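Local coordinates for protein glycosyltransferase Gtf1 (PDB 4PQG) that is a GT-B glycosyltransferase with an added extended beta-sheet domain, and holds uridine-5'-diphosphate in a pocket with 2-acetamido-2-deoxy-beta-D-glucopyranose nearby, at residues S335-E340 against F362-S367; I343-K348 against L406-S411. All coordinates share one frame; numbering follows the deposited sequence.

Contact 1: residues S335-E340 against F362-S367; sequences SRLAKE and FDIYGS. With UDP (uridine-5'-diphosphate), chain C.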
loop_
_atom_site.group_PDB
_atom_site.type_symbol
_atom_site.label_atom_id
_atom_site.label_comp_id
_atom_site.label_asym_id
_atom_site.label_seq_id
_atom_site.Cartn_x
_atom_site.Cartn_y
_atom_site.Cartn_z
ATOM N N SER A 335 -7.204 -1.421 9.656
ATOM C CA SER A 335 -5.812 -1.789 9.403
ATOM C C SER A 335 -5.709 -3.073 8.603
ATOM O O SER A 335 -6.668 -3.871 8.510
ATOM C CB SER A 335 -5.040 -1.949 10.727
ATOM O OG SER A 335 -5.386 -3.149 11.408
ATOM N N ARG A 336 -4.537 -3.285 8.022
ATOM C CA ARG A 336 -4.146 -4.628 7.636
ATOM C C ARG A 336 -4.416 -5.564 8.823
ATOM O O ARG A 336 -4.163 -5.207 9.983
ATOM C CB ARG A 336 -2.664 -4.685 7.276
ATOM C CG ARG A 336 -2.266 -3.847 6.058
ATOM C CD ARG A 336 -0.751 -3.817 5.881
ATOM N NE ARG A 336 -0.113 -3.004 6.920
ATOM C CZ ARG A 336 0.748 -3.470 7.820
ATOM N NH1 ARG A 336 1.085 -4.761 7.833
ATOM N NH2 ARG A 336 1.270 -2.643 8.724
ATOM N N LEU A 337 -4.935 -6.757 8.528
ATOM C CA LEU A 337 -5.134 -7.767 9.565
ATOM C C LEU A 337 -3.844 -8.555 9.761
ATOM O O LEU A 337 -3.694 -9.692 9.304
ATOM C CB LEU A 337 -6.329 -8.667 9.238
ATOM C CG LEU A 337 -7.591 -7.972 8.723
ATOM C CD1 LEU A 337 -8.671 -9.016 8.441
ATOM C CD2 LEU A 337 -8.122 -6.869 9.658
ATOM N N ALA A 338 -2.916 -7.913 10.456
ATOM C CA ALA A 338 -1.556 -8.355 10.526
ATOM C C ALA A 338 -1.211 -8.434 11.994
ATOM O O ALA A 338 -1.769 -7.684 12.796
ATOM C CB ALA A 338 -0.638 -7.353 9.809
ATOM N N LYS A 339 -0.296 -9.340 12.336
ATOM C CA LYS A 339 0.099 -9.574 13.727
ATOM C C LYS A 339 0.468 -8.301 14.472
ATOM O O LYS A 339 -0.005 -8.106 15.583
ATOM C CB LYS A 339 1.267 -10.565 13.802
ATOM C CG LYS A 339 0.880 -11.977 13.448
ATOM C CD LYS A 339 2.049 -12.941 13.619
ATOM C CE LYS A 339 1.585 -14.384 13.461
ATOM N NZ LYS A 339 0.647 -14.542 12.319
ATOM N N GLU A 340 1.281 -7.436 13.848
ATOM C CA GLU A 340 1.765 -6.193 14.485
ATOM C C GLU A 340 0.653 -5.191 14.872
ATOM O O GLU A 340 0.904 -4.230 15.622
ATOM C CB GLU A 340 2.842 -5.497 13.620
ATOM C CG GLU A 340 2.293 -4.875 12.324
ATOM C CD GLU A 340 3.376 -4.419 11.346
ATOM O OE1 GLU A 340 4.580 -4.385 11.717
ATOM O OE2 GLU A 340 3.025 -4.083 10.191
ATOM N N PHE A 362 -18.289 -3.431 17.476
ATOM C CA PHE A 362 -16.892 -3.283 17.060
ATOM C C PHE A 362 -16.776 -3.772 15.631
ATOM O O PHE A 362 -16.873 -4.963 15.388
ATOM C CB PHE A 362 -15.962 -4.104 17.981
ATOM C CG PHE A 362 -14.483 -3.998 17.648
ATOM C CD1 PHE A 362 -13.941 -2.837 17.083
ATOM C CD2 PHE A 362 -13.620 -5.049 17.947
ATOM C CE1 PHE A 362 -12.576 -2.744 16.804
ATOM C CE2 PHE A 362 -12.261 -4.954 17.674
ATOM C CZ PHE A 362 -11.739 -3.800 17.100
ATOM N N ASP A 363 -16.606 -2.834 14.697
ATOM C CA ASP A 363 -16.390 -3.156 13.283
ATOM C C ASP A 363 -14.914 -3.079 12.935
ATOM O O ASP A 363 -14.227 -2.122 13.309
ATOM C CB ASP A 363 -17.223 -2.232 12.381
ATOM C CG ASP A 363 -18.690 -2.644 12.319
ATOM O OD1 ASP A 363 -19.021 -3.807 12.674
ATOM O OD2 ASP A 363 -19.515 -1.800 11.904
ATOM N N ILE A 364 -14.437 -4.107 12.233
ATOM C CA ILE A 364 -13.021 -4.258 11.896
ATOM C C ILE A 364 -12.837 -4.181 10.378
ATOM O O ILE A 364 -13.267 -5.075 9.651
ATOM C CB ILE A 364 -12.438 -5.587 12.460
ATOM C CG1 ILE A 364 -12.502 -5.609 13.995
ATOM C CG2 ILE A 364 -10.998 -5.793 12.012
ATOM C CD1 ILE A 364 -12.282 -6.987 14.614
ATOM N N TYR A 365 -12.213 -3.104 9.915
ATOM C CA TYR A 365 -11.963 -2.875 8.485
ATOM C C TYR A 365 -10.536 -3.266 8.113
ATOM O O TYR A 365 -9.615 -3.067 8.893
ATOM C CB TYR A 365 -12.202 -1.408 8.137
ATOM C CG TYR A 365 -13.660 -1.026 8.209
ATOM C CD1 TYR A 365 -14.459 -1.033 7.070
ATOM C CD2 TYR A 365 -14.247 -0.685 9.424
ATOM C CE1 TYR A 365 -15.797 -0.701 7.129
ATOM C CE2 TYR A 365 -15.589 -0.347 9.497
ATOM C CZ TYR A 365 -16.359 -0.366 8.351
ATOM O OH TYR A 365 -17.689 -0.032 8.430
ATOM N N GLY A 366 -10.372 -3.836 6.929
ATOM C CA GLY A 366 -9.054 -4.242 6.435
ATOM C C GLY A 366 -9.024 -5.697 5.996
ATOM O O GLY A 366 -10.016 -6.412 6.130
ATOM N N SER A 367 -7.884 -6.125 5.455
ATOM C CA SER A 367 -7.684 -7.510 5.032
ATOM C C SER A 367 -6.348 -7.996 5.524
ATOM O O SER A 367 -5.466 -7.199 5.817
ATOM C CB SER A 367 -7.714 -7.638 3.508
ATOM O OG SER A 367 -8.935 -7.139 3.022
HETATM N N1 UDP C . -7.382 1.363 4.591
HETATM C C2 UDP C . -8.490 1.341 3.716
HETATM N N3 UDP C . -9.481 0.494 3.951
HETATM C C4 UDP C . -9.476 -0.357 4.987
HETATM C C5 UDP C . -8.395 -0.374 5.873
HETATM C C6 UDP C . -7.342 0.522 5.646
HETATM O O2 UDP C . -8.557 2.118 2.731
HETATM O O4 UDP C . -10.454 -1.123 5.137
HETATM C "C1'" UDP C . -6.317 2.342 4.329
HETATM C "C2'" UDP C . -6.425 3.469 5.354
HETATM O "O2'" UDP C . -7.351 4.509 4.982
HETATM C "C3'" UDP C . -5.009 4.002 5.484
HETATM C "C4'" UDP C . -4.134 2.819 5.078
HETATM O "O4'" UDP C . -5.008 1.812 4.541
HETATM O "O3'" UDP C . -4.790 5.086 4.574
HETATM C "C5'" UDP C . -3.381 2.208 6.258
HETATM O "O5'" UDP C . -2.352 3.102 6.645
HETATM P PA UDP C . -1.749 3.095 8.132
HETATM O O1A UDP C . -0.667 4.137 8.217
HETATM O O2A UDP C . -2.924 3.194 9.075
HETATM O O3A UDP C . -1.239 1.593 8.429
HETATM P PB UDP C . -0.098 0.702 7.725
HETATM O O1B UDP C . 0.603 0.033 8.885
HETATM O O2B UDP C . -0.857 -0.245 6.809
HETATM O O3B UDP C . 0.824 1.674 7.014
#
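The UDP pocket of this GT-B glycosyltransferase is lined here by the loop after strand 330-334 and by the end of the neighbouring parallel strand 361-365 with the turn that follows, both in the Rossmann-like domain carrying the group 1 family sequence; R336, Y365 and G366 all belong to the pocket. Two backbone bonds tie the two segments together. S335 N donates to Y365 O at 3.0 Å, and L337 N to S367 O at 2.8 Å, the latter nearly straight at the hydrogen although the donor sits well above the carbonyl plane. Between them, G366 CA lies 3.2 Å from S335 O in a CA-H...O contact. That oxygen fills the position where a side chain on G366 would begin, and the residue's backbone angles (phi 127°, psi 176°) suit a residue without CB. L337, the centre of an inverse gamma turn, sends its side chain across the opposite segment: CD1 approaches G366 O, while CD2 rests on I364 CG2 at 3.9 Å. I343 of helix 343-353 packs against the same leucine.

R336 turns to the ligand. Its chain bends at chi3 (-71°), which sets the direction in which NE leaves CD, and NE and NH2 then reach separate oxygens of the beta phosphate, NE to UDP O2B at 2.9 Å and NH2 to UDP O1B at 2.8 Å. NH2 also forms a salt bridge with E340 OE2, which lies in the guanidinium plane and probably helps hold that group in place. At the uracil end, Y365 CB comes within 3.5 Å of UDP O4.

Contact 2: residues I343-K348 against L406-S411; sequences IDWLVK and LTASTS. With NAG (2-acetamido-2-deoxy-beta-D-glucopyranose), chain D.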
loop_
_atom_site.group_PDB
_atom_site.type_symbol
_atom_site.label_atom_id
_atom_site.label_comp_id
_atom_site.label_asym_id
_atom_site.label_seq_id
_atom_site.Cartn_x
_atom_site.Cartn_y
_atom_site.Cartn_z
ATOM N N ILE A 343 -5.041 -6.987 16.504
ATOM C CA ILE A 343 -6.485 -6.790 16.566
ATOM C C ILE A 343 -7.127 -7.821 17.499
ATOM O O ILE A 343 -8.167 -7.540 18.104
ATOM C CB ILE A 343 -7.129 -6.751 15.168
ATOM C CG1 ILE A 343 -6.577 -5.561 14.369
ATOM C CG2 ILE A 343 -8.641 -6.611 15.271
ATOM C CD1 ILE A 343 -6.931 -5.597 12.901
ATOM N N ASP A 344 -6.477 -8.978 17.657
ATOM C CA ASP A 344 -7.005 -10.013 18.556
ATOM C C ASP A 344 -7.133 -9.525 19.994
ATOM O O ASP A 344 -8.106 -9.849 20.674
ATOM C CB ASP A 344 -6.217 -11.323 18.468
ATOM C CG ASP A 344 -4.740 -11.138 18.744
ATOM O OD1 ASP A 344 -4.136 -10.247 18.104
ATOM O OD2 ASP A 344 -4.191 -11.881 19.593
ATOM N N TRP A 345 -6.167 -8.727 20.445
ATOM C CA TRP A 345 -6.262 -8.066 21.742
ATOM C C TRP A 345 -7.459 -7.167 21.833
ATOM O O TRP A 345 -8.140 -7.155 22.868
ATOM C CB TRP A 345 -4.983 -7.301 22.077
ATOM C CG TRP A 345 -3.741 -8.159 22.170
ATOM C CD1 TRP A 345 -3.665 -9.543 22.274
ATOM C CD2 TRP A 345 -2.341 -7.703 22.211
ATOM N NE1 TRP A 345 -2.363 -9.958 22.350
ATOM C CE2 TRP A 345 -1.519 -8.914 22.317
ATOM C CE3 TRP A 345 -1.713 -6.464 22.144
ATOM C CZ2 TRP A 345 -0.133 -8.864 22.366
ATOM C CZ3 TRP A 345 -0.312 -6.420 22.181
ATOM C CH2 TRP A 345 0.459 -7.598 22.298
ATOM N N LEU A 346 -7.752 -6.414 20.766
ATOM C CA LEU A 346 -8.935 -5.553 20.756
ATOM C C LEU A 346 -10.237 -6.343 20.818
ATOM O O LEU A 346 -11.178 -5.948 21.533
ATOM C CB LEU A 346 -8.970 -4.640 19.516
ATOM C CG LEU A 346 -7.831 -3.627 19.393
ATOM C CD1 LEU A 346 -8.013 -2.826 18.110
ATOM C CD2 LEU A 346 -7.808 -2.712 20.615
ATOM N N VAL A 347 -10.310 -7.432 20.055
ATOM C CA VAL A 347 -11.512 -8.253 20.047
ATOM C C VAL A 347 -11.802 -8.780 21.466
ATOM O O VAL A 347 -12.924 -8.618 21.972
ATOM C CB VAL A 347 -11.445 -9.403 19.002
ATOM C CG1 VAL A 347 -12.606 -10.373 19.173
ATOM C CG2 VAL A 347 -11.464 -8.842 17.585
ATOM N N LYS A 348 -10.794 -9.375 22.110
ATOM C CA LYS A 348 -10.922 -9.852 23.507
ATOM C C LYS A 348 -11.288 -8.756 24.525
ATOM O O LYS A 348 -12.056 -8.993 25.470
ATOM C CB LYS A 348 -9.661 -10.597 23.940
ATOM C CG LYS A 348 -9.362 -11.798 23.052
ATOM C CD LYS A 348 -8.348 -12.739 23.674
ATOM C CE LYS A 348 -8.238 -14.018 22.860
ATOM N NZ LYS A 348 -7.430 -15.022 23.608
ATOM N N LEU A 406 -10.341 2.281 18.090
ATOM C CA LEU A 406 -9.393 1.451 18.863
ATOM C C LEU A 406 -8.172 0.957 18.053
ATOM O O LEU A 406 -8.304 0.534 16.924
ATOM C CB LEU A 406 -10.114 0.208 19.394
ATOM C CG LEU A 406 -11.394 0.352 20.217
ATOM C CD1 LEU A 406 -11.874 -1.032 20.633
ATOM C CD2 LEU A 406 -11.135 1.232 21.433
ATOM N N THR A 407 -7.000 0.957 18.684
ATOM C CA THR A 407 -5.767 0.439 18.093
ATOM C C THR A 407 -5.003 -0.231 19.216
ATOM O O THR A 407 -4.925 0.300 20.334
ATOM C CB THR A 407 -4.890 1.560 17.453
ATOM O OG1 THR A 407 -3.546 1.079 17.278
ATOM C CG2 THR A 407 -4.841 2.814 18.351
ATOM N N ALA A 408 -4.484 -1.413 18.896
ATOM C CA ALA A 408 -3.565 -2.169 19.732
ATOM C C ALA A 408 -2.233 -2.362 19.006
ATOM O O ALA A 408 -1.432 -3.221 19.365
ATOM C CB ALA A 408 -4.190 -3.505 20.073
ATOM N N SER A 409 -2.012 -1.578 17.951
ATOM C CA SER A 409 -0.733 -1.594 17.270
ATOM C C SER A 409 0.370 -1.186 18.235
ATOM O O SER A 409 0.239 -0.199 18.984
ATOM C CB SER A 409 -0.750 -0.660 16.048
ATOM O OG SER A 409 0.531 -0.605 15.448
ATOM N N THR A 410 1.457 -1.948 18.213
ATOM C CA THR A 410 2.577 -1.691 19.089
ATOM C C THR A 410 3.590 -0.689 18.513
ATOM O O THR A 410 4.580 -0.360 19.178
ATOM C CB THR A 410 3.258 -3.015 19.515
ATOM O OG1 THR A 410 3.273 -3.921 18.398
ATOM C CG2 THR A 410 2.441 -3.669 20.642
ATOM N N SER A 411 3.332 -0.195 17.298
ATOM C CA SER A 411 4.230 0.779 16.669
ATOM C C SER A 411 3.638 1.380 15.402
ATOM O O SER A 411 3.142 0.654 14.539
ATOM C CB SER A 411 5.588 0.131 16.340
ATOM O OG SER A 411 6.410 1.017 15.601
HETATM C C1 NAG D . 3.405 2.425 7.443
HETATM C C2 NAG D . 3.557 2.559 8.953
HETATM C C3 NAG D . 2.454 3.599 9.191
HETATM C C4 NAG D . 2.588 4.813 8.257
HETATM C C5 NAG D . 2.782 4.362 6.782
HETATM C C6 NAG D . 2.847 5.495 5.764
HETATM C C7 NAG D . 3.787 0.965 10.781
HETATM C C8 NAG D . 3.268 -0.324 11.354
HETATM N N2 NAG D . 3.210 1.345 9.653
HETATM O O1 NAG D . 3.487 1.182 6.806
HETATM O O3 NAG D . 2.373 3.991 10.551
HETATM O O4 NAG D . 1.414 5.580 8.364
HETATM O O5 NAG D . 3.953 3.541 6.774
HETATM O O6 NAG D . 4.045 6.196 6.011
HETATM O O7 NAG D . 4.699 1.591 11.345
#
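The first turns of helix 343-353, with V347 N bonded to I343 O at 2.9 Å, lie against an irregular segment, 406-411, that begins with the last residue of strand 404-406. L346 carries most of the contact. Its CG stands anti to the carbonyl carbon, beside the backbone N (chi1 -63°), and the two methyls divide the contacts: CD1 nears L406 O at 3.6 Å, CD2 meets A408 CB, and both touch L406 CB. L346 CG itself lies 3.7 Å from A408 CB. The two leucine side chains run antiparallel past one another.

This is helix-on-sheet packing in the Rossmann-like domain of a GT-B fold. Helix 343-353 connects parallel strands 330-334 and 361-365 in a beta-alpha-beta crossover, and L346 also touches F362 on the second of these. Strand 404-406 borders 330-334 on its other side: L406 pairs with I332 through the backbone, and its carbonyl accepts a hydrogen bond from T333 OG1. Helix 458-474 closes around the same group, with Y465 on L346 and I469 on L406.

Beside the leucine, the indole of W345 reaches T410. W345 CB is 4.4 Å from A408 CB, and the six-membered ring makes the contact with the threonine, where W345 CZ3 meets T410 CG2 at 4.2 Å as the two side chains cross at about a right angle. H342 stacks on the indole and also bonds to T410 OG1, joining both partners from outside. At the far end of the segment, S411 O approaches NAG C8 at 3.3 Å.

In the fold
Both contacts are largely buried and belong to one Rossmann-like domain, their centres about 9 Å apart. Contact 1 lies at strand ends and faces the UDP pocket; its segments are joined by backbone hydrogen bonds, and its charged side chain, R336, turns to UDP. Contact 2 lies between helix 343-353 and the segment after strand 404-406, and its cross-segment chemistry is apolar. The helix of contact 2 follows the first loop of contact 1 and precedes its strand 361-365, so the segments alternate along the chain. The two meet directly: S335 OG lies 3.3 Å from I343 CD1, and I364 CD1 packs on V347 CG2 at 3.6 Å. E340 and S411, one from each contact, both neighbour the NAG.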